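Local coordinates for protein Lys-gingipain catalytic subunit (Porphyromonas gingivalis, PDB 6I9A) that cleaves host proteins after lysine as a secreted cysteine endopeptidase, the catalytic part of a probable virulence factor of the periodontal pathogen, at residues 290-296 against 308-314; 163-167 against 298-302; 6-10 against 321-325; 173-179 against 302-308. One frame throughout, in Å; residues are numbered along the deposited sequence. Where two conformers were deposited one is given.

Interactions 1, 2 and 4 gather on one side of the catalytic part, round the chain that runs from helix 285-293 to helix 312-317, whereas interaction 3 lies nearer the middle of the molecule. Interaction 1 is the buried one, joined by backbone hydrogen bonds and a sodium ion; interaction 4 is partly buried and reaches the same ion through T308 and Y174. Interactions 2 and 4 both set helix 163-178 against this chain and share Q302, but the first is a surface contact of a T-shaped aromatic pair and one backbone hydrogen bond, the second a tyrosine-rich one. Interaction 3, partly buried, relies on an aspartate and waters, beside a second sodium ion.

Interaction 1: residues 290-296 against 308-314; sequences YWSVGAN and TSMGSYD. With NA (sodium ion), chain F.
The end of helix 285-293 meets the start of helix 312-317 backbone to backbone, closest at G294 and G311, whose CA atoms lie 3.8 Å apart. S312 N donates to W291 O (2.8 Å), and Y313 N gives a longer bond to S292 O. Beyond the glycines, S309 N binds A295 O while A295 N donates to S309 OG (2.9 Å), so S309 grips A295 twice; its hydroxyl also bonds Y3. Both glycines suit their places: with no side chains, they fit where the two backbones close in on each other, and G294 leaves the helix with positive phi.

Among the side chains, S292 sets its CB over one face of the Y313 ring, toward the rim, in a CH-pi contact; this small side chain presents only CB to the ring face. With its OG between backbone N and carbonyl carbon (chi1 68°), S312 turns its hydroxyl back to the helix end, 3.3 Å from S292 CA, and its CB meets W291 CZ3. V293 CG1 packs on T308 CG2.

T308 OG1, which hydrogen-bonds to T304 O, also lies 2.4 Å from the sodium ion, as does D314 OD2, and V293 O, S309 O, water 1 and Y174 OH complete six ligands. The same D314 OD2 accepts from G311 N (3.0 Å) on its anti side, while OD1 bonds Y179. A carboxylate is apt here, since its charge would probably balance the cation among neutral oxygens. Helix end, loop and following helix start thus converge on a six-coordinate sodium site in the peptidase C25 domain.

Interaction 2: residues 163-167 against 298-302; sequences WNSQV and VFGVQ
F299, with the most surface buried here, turns one face of its ring to W163, a residue that also borders the bound inhibitor KYT-36: the indole edge stands on it in a T-shaped stack, planes at 85°, and CZ3 sits over the ring centre. A second neighbour is V167, whose CG2 reaches F299 CD1 at 3.5 Å with the two side chains lying side by side. A flat phenyl ring can serve an indole edge and a valine methyl together.

Q166 follows. Its chain bends at the second torsion (chi2 -71°), folding the amide back over G300, where OE1 comes within 3.2 Å of G300 CA. Its backbone O accepts from G300 N (2.8 Å), and water 2 closes the link by accepting from Q166 NE2 and donating to G300 O.

G300 has positive phi in a type II turn from V298 to V301, a shape that favours glycine, and Q166 OE1 lies against its CA.

The contact lies on the surface, joining the N-terminal part of helix 163-178 to the loop after helix 285-293. That latter helix also supports the helical side: W163 stacks on W285, and V167 touches W285 and Y289.

Interaction 3: residues 6-10 against 321-325; sequences HGDLY and SYNTV. With NA (sodium ion), chain E.
The Y322 ring carries D8 CB on one face, 3.9 Å above its plane and over its centre, in a CH-pi contact. Its hydroxyl reaches back along the other segment to G7 CA at 3.6 Å, and the ring also touches S327 and L334 of helix 325-342, so it is an aromatic slab between that helix and the N-terminal loop. The Y10 ring makes a looser contact: Y10 CD1 lies 4.3 Å from T324 CG2.

The third flat group is the D8 carboxylate. With CG anti to the backbone N (chi1 -177°), it reaches across to the loop before helix 325-342, where D8 OD2 accepts from Y322 N at 2.8 Å, the donor standing well above the carboxylate plane. D8 OD1 takes Y10 N, also from above the plane, and this closes an Asx turn that holds the carboxylate in place within its own loop. The same oxygen bonds Y117 OH. Aspartate suits the position because its short side chain can serve its own turn and the facing loop together.

Two waters extend this grip. Water 3 donates to OD1 of D8 and meets T324 OG1, whose residue is the N-cap of helix 325-342; water 4 donates to D8 OD2 and accepts from N323 N. On the side of residues 321-325 away from D8, S321 O, Y322 O and N323 OD1 bind a second sodium ion, N323 OD1 at 2.4 Å, with the backbone oxygens of A315, T316 and L318 supplying the other ligands. The N323 side chain also bonds to E319.

Interaction 4: residues 173-179 against 302-308; sequences KYGMQYY and QPTFEGT. With NA (sodium ion), chain F.
K173 begins the contact with its aliphatic part: CB lies 3.6 Å from Q302 NE2, and the side chains cross at about a right angle. Q302 NE2 donates to P170 O and to water 5.

Y174 follows, its CG anti to the backbone N (chi1 179°), which sends the ring out from the helix to the loop. P303 and T304 line its edge, CD1 meeting P303 CG at 3.8 Å, and its OH ends on the sodium ion (2.5 Å). Tyrosine combines the length to reach the ion from the helix with a hydroxyl that can bind a metal. T308 approaches from the other direction; its OG1, also a sodium ligand, donates to T304 O, which takes G307 N from the opposite face of its plane.

One turn on, Q177 OE1 accepts from water 5, which also donates to P303 O and so bridges helix and loop.

Y178 lies flat between Q177 CG on one face and F305 CB on the other, the latter in a CH-pi contact 3.7 Å from Y178 CZ. Its hydroxyl accepts from F305 N (2.9 Å, 163° at the hydrogen), fixing the start of the type I turn from F305 to T308. Y178 CD2 also covers the centre of one Y174 face.

Y179, next in sequence, crosses F305 at about a right angle, OH to CE1 at 3.5 Å; that hydroxyl bonds D314. Water 1, another sodium ligand, sits over one F305 face and donates to F305 O. Through Y174, helix 163-178 adds a single ligand to a sodium site otherwise built by the loop, its flanking helices and a water.

Interaction 1: residues 290-296 against 308-314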
# COMPACT_ATOMS: atom_id res chain seq x y z
N TYR A 290 -13.75 13.96 0.34
CA TYR A 290 -13.14 14.04 -0.98
C TYR A 290 -12.12 12.93 -1.19
O TYR A 290 -12.04 12.35 -2.28
CB TYR A 290 -12.41 15.41 -1.19
CG TYR A 290 -13.28 16.60 -0.84
CD1 TYR A 290 -14.58 16.71 -1.32
CD2 TYR A 290 -12.77 17.65 -0.08
CE1 TYR A 290 -15.38 17.80 -0.98
CE2 TYR A 290 -13.54 18.76 0.24
CZ TYR A 290 -14.85 18.82 -0.22
OH TYR A 290 -15.61 19.92 0.11
N TRP A 291 -11.35 12.63 -0.13
CA TRP A 291 -10.33 11.57 -0.19
C TRP A 291 -10.90 10.29 -0.75
O TRP A 291 -10.35 9.70 -1.66
CB TRP A 291 -9.78 11.39 1.22
CG TRP A 291 -8.48 10.67 1.37
CD1 TRP A 291 -7.27 11.26 1.60
CD2 TRP A 291 -8.26 9.25 1.48
NE1 TRP A 291 -6.31 10.32 1.83
CE2 TRP A 291 -6.89 9.07 1.79
CE3 TRP A 291 -9.08 8.12 1.38
CZ2 TRP A 291 -6.33 7.81 2.03
CZ3 TRP A 291 -8.51 6.86 1.54
CH2 TRP A 291 -7.15 6.71 1.89
N SER A 292 -12.07 9.87 -0.22
CA SER A 292 -12.67 8.62 -0.68
C SER A 292 -13.44 8.71 -1.96
O SER A 292 -13.34 7.80 -2.79
CB SER A 292 -13.60 8.02 0.37
OG SER A 292 -12.88 7.64 1.55
N VAL A 293 -14.26 9.77 -2.16
CA VAL A 293 -15.20 9.86 -3.27
C VAL A 293 -14.70 10.66 -4.46
O VAL A 293 -15.11 10.39 -5.61
CB VAL A 293 -16.48 10.52 -2.70
CG1 VAL A 293 -17.42 11.01 -3.78
CG2 VAL A 293 -17.20 9.56 -1.76
N GLY A 294 -13.88 11.68 -4.18
CA GLY A 294 -13.44 12.65 -5.18
C GLY A 294 -13.89 14.04 -4.76
O GLY A 294 -14.77 14.23 -3.91
N ALA A 295 -13.21 15.04 -5.34
CA ALA A 295 -13.65 16.43 -5.14
C ALA A 295 -15.01 16.67 -5.80
O ALA A 295 -15.49 15.88 -6.62
CB ALA A 295 -12.61 17.38 -5.70
N ASN A 296 -15.60 17.83 -5.45
CA ASN A 296 -16.97 18.22 -5.93
C ASN A 296 -18.06 17.37 -5.25
O ASN A 296 -19.21 17.48 -5.62
CB ASN A 296 -17.16 18.25 -7.45
CG ASN A 296 -16.82 19.59 -8.03
OD1 ASN A 296 -16.99 20.64 -7.36
ND2 ASN A 296 -16.29 19.58 -9.25
N THR A 308 -18.16 14.05 -9.69
CA THR A 308 -17.01 14.18 -8.79
C THR A 308 -15.75 13.90 -9.58
O THR A 308 -15.77 13.23 -10.62
CB THR A 308 -17.12 13.23 -7.56
OG1 THR A 308 -17.24 11.89 -8.03
CG2 THR A 308 -18.29 13.57 -6.64
N SER A 309 -14.61 14.37 -9.05
CA SER A 309 -13.33 13.98 -9.60
C SER A 309 -12.92 12.61 -9.06
O SER A 309 -13.67 11.97 -8.29
CB SER A 309 -12.28 15.05 -9.30
OG SER A 309 -11.89 15.08 -7.94
N MET A 310 -11.71 12.17 -9.41
CA MET A 310 -11.27 10.86 -8.97
C MET A 310 -10.87 10.86 -7.48
O MET A 310 -10.02 11.63 -7.03
CB MET A 310 -10.05 10.46 -9.82
CG MET A 310 -9.63 9.01 -9.55
SD MET A 310 -8.05 8.51 -10.27
CE MET A 310 -6.91 9.41 -9.20
N GLY A 311 -11.46 9.94 -6.71
CA GLY A 311 -11.05 9.74 -5.33
C GLY A 311 -10.39 8.40 -5.17
O GLY A 311 -10.05 7.71 -6.15
N SER A 312 -10.13 8.03 -3.90
CA SER A 312 -9.39 6.80 -3.63
C SER A 312 -10.14 5.55 -4.13
O SER A 312 -9.52 4.65 -4.70
CB SER A 312 -9.08 6.68 -2.15
OG SER A 312 -10.27 6.46 -1.41
N TYR A 313 -11.46 5.49 -3.94
CA TYR A 313 -12.19 4.31 -4.46
C TYR A 313 -12.09 4.21 -5.99
O TYR A 313 -11.80 3.15 -6.54
CB TYR A 313 -13.67 4.35 -4.07
CG TYR A 313 -14.05 4.32 -2.61
CD1 TYR A 313 -13.36 3.54 -1.69
CD2 TYR A 313 -15.18 4.99 -2.16
CE1 TYR A 313 -13.79 3.43 -0.36
CE2 TYR A 313 -15.62 4.87 -0.85
CZ TYR A 313 -14.93 4.09 0.04
OH TYR A 313 -15.43 3.97 1.31
N ASP A 314 -12.28 5.35 -6.66
CA ASP A 314 -12.22 5.38 -8.12
C ASP A 314 -10.86 4.91 -8.60
O ASP A 314 -10.75 4.09 -9.54
CB ASP A 314 -12.45 6.79 -8.67
CG ASP A 314 -13.77 7.45 -8.38
OD1 ASP A 314 -14.83 6.74 -8.50
OD2 ASP A 314 -13.77 8.65 -8.04
NA NA F . -15.39 10.35 -7.93
O HOH W 1 -15.45 10.40 -10.37

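Interaction 2: residues 163-167 against 298-302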
# COMPACT_ATOMS: atom_id res chain seq x y z
N TRP A 163 -22.57 14.17 11.22
CA TRP A 163 -21.80 13.83 10.02
C TRP A 163 -22.07 12.43 9.50
O TRP A 163 -21.75 12.17 8.33
CB TRP A 163 -20.30 13.97 10.31
CG TRP A 163 -19.82 15.40 10.45
CD1 TRP A 163 -19.51 16.04 11.61
CD2 TRP A 163 -19.54 16.30 9.38
NE1 TRP A 163 -19.10 17.32 11.34
CE2 TRP A 163 -19.11 17.51 9.98
CE3 TRP A 163 -19.67 16.23 7.98
CZ2 TRP A 163 -18.76 18.64 9.22
CZ3 TRP A 163 -19.27 17.33 7.23
CH2 TRP A 163 -18.89 18.54 7.85
N ASN A 164 -22.63 11.51 10.31
CA ASN A 164 -22.87 10.18 9.75
C ASN A 164 -23.80 10.28 8.54
O ASN A 164 -23.55 9.66 7.50
CB ASN A 164 -23.45 9.28 10.86
CG ASN A 164 -24.07 8.03 10.29
OD1 ASN A 164 -25.22 8.03 9.83
ND2 ASN A 164 -23.28 6.95 10.19
N SER A 165 -24.89 11.08 8.64
CA SER A 165 -25.79 11.13 7.49
C SER A 165 -25.27 12.04 6.38
O SER A 165 -25.56 11.82 5.19
CB SER A 165 -27.18 11.63 7.93
OG SER A 165 -27.13 12.95 8.47
N GLN A 166 -24.53 13.09 6.75
CA GLN A 166 -24.10 14.08 5.76
C GLN A 166 -22.92 13.63 4.94
O GLN A 166 -22.81 14.04 3.77
CB GLN A 166 -23.77 15.41 6.44
CG GLN A 166 -25.05 16.04 7.03
CD GLN A 166 -25.91 16.55 5.90
OE1 GLN A 166 -25.48 17.38 5.13
NE2 GLN A 166 -27.07 15.99 5.74
N VAL A 167 -22.02 12.83 5.54
CA VAL A 167 -20.81 12.43 4.82
C VAL A 167 -20.53 10.93 4.94
O VAL A 167 -20.15 10.32 3.95
CB VAL A 167 -19.60 13.22 5.37
CG1 VAL A 167 -18.26 12.58 5.00
CG2 VAL A 167 -19.64 14.66 4.83
N VAL A 298 -20.65 16.91 -2.26
CA VAL A 298 -21.43 17.88 -1.49
C VAL A 298 -22.00 17.20 -0.25
O VAL A 298 -22.50 16.06 -0.32
CB VAL A 298 -22.53 18.46 -2.40
CG1 VAL A 298 -23.52 19.31 -1.62
CG2 VAL A 298 -21.91 19.26 -3.54
N PHE A 299 -21.90 17.87 0.89
CA PHE A 299 -22.44 17.31 2.13
C PHE A 299 -23.94 17.10 2.04
O PHE A 299 -24.68 17.99 1.58
CB PHE A 299 -22.14 18.20 3.34
CG PHE A 299 -20.68 18.58 3.53
CD1 PHE A 299 -19.66 17.73 3.16
CD2 PHE A 299 -20.34 19.81 4.08
CE1 PHE A 299 -18.33 18.09 3.32
CE2 PHE A 299 -19.01 20.16 4.27
CZ PHE A 299 -18.01 19.30 3.89
N GLY A 300 -24.38 15.91 2.43
CA GLY A 300 -25.81 15.64 2.48
C GLY A 300 -26.46 15.35 1.15
O GLY A 300 -27.70 15.26 1.12
N VAL A 301 -25.70 15.19 0.07
CA VAL A 301 -26.21 14.98 -1.27
C VAL A 301 -25.41 13.83 -1.82
O VAL A 301 -24.16 13.86 -1.77
CB VAL A 301 -26.10 16.28 -2.09
CG1 VAL A 301 -26.67 16.09 -3.50
CG2 VAL A 301 -26.81 17.46 -1.38
N GLN A 302 -26.08 12.82 -2.31
CA GLN A 302 -25.34 11.66 -2.74
C GLN A 302 -24.42 11.97 -3.95
O GLN A 302 -24.92 12.48 -4.96
CB GLN A 302 -26.30 10.50 -3.07
CG GLN A 302 -25.56 9.18 -3.39
CD GLN A 302 -24.74 8.68 -2.23
OE1 GLN A 302 -25.10 8.91 -1.06
NE2 GLN A 302 -23.60 8.01 -2.49
O HOH W 2 -29.09 16.14 3.41

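Interaction 3: residues 6-10 against 321-325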
# COMPACT_ATOMS: atom_id res chain seq x y z
N HIS A 6 0.66 15.20 -10.85
CA HIS A 6 1.20 14.28 -9.87
C HIS A 6 0.49 12.98 -9.87
O HIS A 6 -0.15 12.61 -8.87
CB HIS A 6 1.11 14.91 -8.47
CG HIS A 6 1.99 16.09 -8.32
ND1 HIS A 6 3.36 15.98 -8.33
CD2 HIS A 6 1.65 17.38 -8.13
CE1 HIS A 6 3.82 17.22 -8.16
NE2 HIS A 6 2.81 18.09 -8.07
N GLY A 7 0.61 12.27 -10.98
CA GLY A 7 -0.04 10.98 -11.07
C GLY A 7 0.68 9.86 -10.34
O GLY A 7 1.69 10.03 -9.66
N ASP A 8 0.11 8.66 -10.52
CA ASP A 8 0.63 7.44 -9.89
C ASP A 8 2.15 7.34 -10.13
O ASP A 8 2.61 7.38 -11.27
CB ASP A 8 -0.09 6.27 -10.59
CG ASP A 8 0.19 4.86 -10.10
OD1 ASP A 8 0.94 4.69 -9.09
OD2 ASP A 8 -0.32 3.92 -10.70
N LEU A 9 2.90 7.16 -9.05
CA LEU A 9 4.37 7.04 -9.11
C LEU A 9 4.84 5.68 -9.59
O LEU A 9 6.03 5.52 -9.87
CB LEU A 9 4.99 7.32 -7.73
CG LEU A 9 4.88 8.78 -7.27
CD1 LEU A 9 5.56 8.92 -5.94
CD2 LEU A 9 5.55 9.74 -8.29
N TYR A 10 3.97 4.67 -9.65
CA TYR A 10 4.43 3.35 -10.09
C TYR A 10 5.10 3.45 -11.45
O TYR A 10 4.61 4.11 -12.37
CB TYR A 10 3.24 2.39 -10.12
CG TYR A 10 3.66 0.99 -10.49
CD1 TYR A 10 4.16 0.12 -9.54
CD2 TYR A 10 3.64 0.57 -11.83
CE1 TYR A 10 4.54 -1.18 -9.88
CE2 TYR A 10 4.06 -0.72 -12.19
CZ TYR A 10 4.52 -1.58 -11.20
OH TYR A 10 4.91 -2.85 -11.56
N SER A 321 -4.03 1.59 -13.60
CA SER A 321 -3.18 2.46 -12.77
C SER A 321 -3.76 2.42 -11.37
O SER A 321 -4.83 1.85 -11.10
CB SER A 321 -3.15 3.89 -13.33
OG SER A 321 -4.42 4.50 -13.31
N TYR A 322 -3.00 3.00 -10.43
CA TYR A 322 -3.35 3.08 -9.00
C TYR A 322 -3.70 1.69 -8.47
O TYR A 322 -4.77 1.43 -7.93
CB TYR A 322 -4.51 4.08 -8.77
CG TYR A 322 -4.13 5.51 -9.05
CD1 TYR A 322 -3.57 6.30 -8.05
CD2 TYR A 322 -4.32 6.07 -10.31
CE1 TYR A 322 -3.17 7.59 -8.30
CE2 TYR A 322 -3.92 7.40 -10.56
CZ TYR A 322 -3.38 8.13 -9.53
OH TYR A 322 -3.00 9.46 -9.70
N ASN A 323 -2.73 0.79 -8.61
CA ASN A 323 -2.89 -0.62 -8.25
C ASN A 323 -2.12 -1.03 -7.02
O ASN A 323 -2.20 -2.22 -6.66
CB ASN A 323 -2.55 -1.52 -9.46
CG ASN A 323 -3.64 -1.38 -10.49
OD1 ASN A 323 -4.83 -1.20 -10.13
ND2 ASN A 323 -3.33 -1.45 -11.78
N THR A 324 -1.43 -0.13 -6.32
CA THR A 324 -0.73 -0.45 -5.07
C THR A 324 -1.49 0.12 -3.88
O THR A 324 -2.27 1.06 -4.01
CB THR A 324 0.69 0.07 -5.11
OG1 THR A 324 0.68 1.50 -5.19
CG2 THR A 324 1.52 -0.60 -6.18
N VAL A 325 -1.13 -0.35 -2.71
CA VAL A 325 -1.64 0.23 -1.45
C VAL A 325 -1.25 1.71 -1.37
O VAL A 325 -2.09 2.59 -1.12
CB VAL A 325 -1.09 -0.54 -0.23
CG1 VAL A 325 -1.42 0.22 1.06
CG2 VAL A 325 -1.68 -1.95 -0.16
NA NA E . -6.35 0.67 -9.76
O HOH W 3 0.75 2.18 -7.87
O HOH W 4 -0.24 1.17 -10.20

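Interaction 4: residues 173-179 against 302-308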
# COMPACT_ATOMS: atom_id res chain seq x y z
N LYS A 173 -21.89 4.57 0.56
CA LYS A 173 -22.84 4.29 -0.52
C LYS A 173 -22.21 4.49 -1.88
O LYS A 173 -22.53 3.75 -2.82
CB LYS A 173 -24.12 5.12 -0.36
CG LYS A 173 -24.97 4.68 0.84
CD LYS A 173 -26.18 5.62 1.03
CE LYS A 173 -27.13 5.06 2.08
NZ LYS A 173 -28.32 5.94 2.23
N TYR A 174 -21.36 5.50 -2.05
CA TYR A 174 -20.66 5.71 -3.34
C TYR A 174 -19.76 4.50 -3.63
O TYR A 174 -19.81 3.94 -4.72
CB TYR A 174 -19.82 7.01 -3.23
CG TYR A 174 -19.04 7.33 -4.48
CD1 TYR A 174 -19.55 8.22 -5.44
CD2 TYR A 174 -17.79 6.76 -4.72
CE1 TYR A 174 -18.82 8.56 -6.57
CE2 TYR A 174 -17.05 7.08 -5.86
CZ TYR A 174 -17.58 7.97 -6.78
OH TYR A 174 -16.89 8.34 -7.90
N GLY A 175 -18.97 4.08 -2.64
CA GLY A 175 -18.14 2.89 -2.80
C GLY A 175 -18.93 1.66 -3.23
O GLY A 175 -18.51 0.92 -4.15
N MET A 176 -20.03 1.42 -2.58
CA MET A 176 -20.88 0.27 -2.91
C MET A 176 -21.57 0.39 -4.26
O MET A 176 -21.69 -0.59 -4.99
CB MET A 176 -21.94 0.03 -1.81
CG MET A 176 -21.33 -0.34 -0.48
SD MET A 176 -22.51 -0.83 0.76
CE MET A 176 -23.44 0.59 0.91
N GLN A 177 -22.03 1.59 -4.62
CA GLN A 177 -22.72 1.76 -5.88
C GLN A 177 -21.79 1.41 -7.01
O GLN A 177 -22.19 0.74 -7.96
CB GLN A 177 -23.20 3.22 -6.04
CG GLN A 177 -23.75 3.47 -7.42
CD GLN A 177 -24.45 4.77 -7.57
OE1 GLN A 177 -24.64 5.52 -6.61
NE2 GLN A 177 -24.90 5.03 -8.79
N TYR A 178 -20.55 1.98 -6.99
CA TYR A 178 -19.71 1.85 -8.15
C TYR A 178 -18.77 0.67 -8.14
O TYR A 178 -18.40 0.25 -9.25
CB TYR A 178 -18.92 3.17 -8.32
CG TYR A 178 -19.86 4.29 -8.72
CD1 TYR A 178 -20.50 4.27 -9.97
CD2 TYR A 178 -20.21 5.31 -7.83
CE1 TYR A 178 -21.43 5.24 -10.31
CE2 TYR A 178 -21.09 6.32 -8.19
CZ TYR A 178 -21.71 6.27 -9.43
OH TYR A 178 -22.54 7.31 -9.80
N TYR A 179 -18.32 0.19 -6.97
CA TYR A 179 -17.21 -0.77 -6.97
C TYR A 179 -17.41 -1.98 -6.07
O TYR A 179 -17.19 -3.10 -6.53
CB TYR A 179 -15.92 -0.03 -6.54
CG TYR A 179 -15.68 1.19 -7.40
CD1 TYR A 179 -15.48 1.08 -8.78
CD2 TYR A 179 -15.68 2.48 -6.85
CE1 TYR A 179 -15.26 2.19 -9.58
CE2 TYR A 179 -15.45 3.60 -7.65
CZ TYR A 179 -15.27 3.44 -9.01
OH TYR A 179 -15.09 4.54 -9.84
N GLN A 302 -26.08 12.82 -2.31
CA GLN A 302 -25.34 11.66 -2.74
C GLN A 302 -24.42 11.97 -3.95
O GLN A 302 -24.92 12.48 -4.96
CB GLN A 302 -26.30 10.50 -3.07
CG GLN A 302 -25.56 9.18 -3.39
CD GLN A 302 -24.74 8.68 -2.23
OE1 GLN A 302 -25.10 8.91 -1.06
NE2 GLN A 302 -23.60 8.01 -2.49
N PRO A 303 -23.09 11.71 -3.87
CA PRO A 303 -22.25 11.98 -5.06
C PRO A 303 -22.40 10.91 -6.11
O PRO A 303 -22.69 9.74 -5.80
CB PRO A 303 -20.84 11.92 -4.48
CG PRO A 303 -20.97 11.02 -3.26
CD PRO A 303 -22.31 11.28 -2.70
N THR A 304 -22.20 11.30 -7.38
CA THR A 304 -22.12 10.34 -8.46
C THR A 304 -20.77 10.42 -9.13
O THR A 304 -19.99 11.37 -8.93
CB THR A 304 -23.19 10.58 -9.50
OG1 THR A 304 -22.97 11.85 -10.10
CG2 THR A 304 -24.60 10.45 -8.88
N PHE A 305 -20.47 9.40 -9.94
CA PHE A 305 -19.20 9.33 -10.62
C PHE A 305 -19.01 10.52 -11.58
O PHE A 305 -17.91 11.11 -11.64
CB PHE A 305 -19.12 7.98 -11.37
CG PHE A 305 -17.82 7.81 -12.09
CD1 PHE A 305 -16.70 7.35 -11.42
CD2 PHE A 305 -17.69 8.17 -13.43
CE1 PHE A 305 -15.47 7.21 -12.08
CE2 PHE A 305 -16.46 8.03 -14.11
CZ PHE A 305 -15.36 7.56 -13.42
N GLU A 306 -20.08 10.93 -12.28
CA GLU A 306 -20.02 12.04 -13.24
C GLU A 306 -19.88 13.37 -12.61
O GLU A 306 -19.43 14.31 -13.26
CB GLU A 306 -21.30 12.10 -14.11
CG GLU A 306 -21.44 11.01 -15.16
CD GLU A 306 -21.51 9.62 -14.57
OE1 GLU A 306 -22.21 9.40 -13.55
OE2 GLU A 306 -20.78 8.76 -15.11
N GLY A 307 -20.29 13.50 -11.36
CA GLY A 307 -20.26 14.81 -10.71
C GLY A 307 -19.12 15.01 -9.75
O GLY A 307 -19.11 16.04 -9.08
N THR A 308 -18.16 14.05 -9.69
CA THR A 308 -17.01 14.18 -8.79
C THR A 308 -15.75 13.90 -9.58
O THR A 308 -15.77 13.23 -10.62
CB THR A 308 -17.12 13.23 -7.56
OG1 THR A 308 -17.24 11.89 -8.03
CG2 THR A 308 -18.29 13.57 -6.64
NA NA F . -15.39 10.35 -7.93
O HOH W 5 -23.01 7.17 -5.13
O HOH W 1 -15.45 10.40 -10.37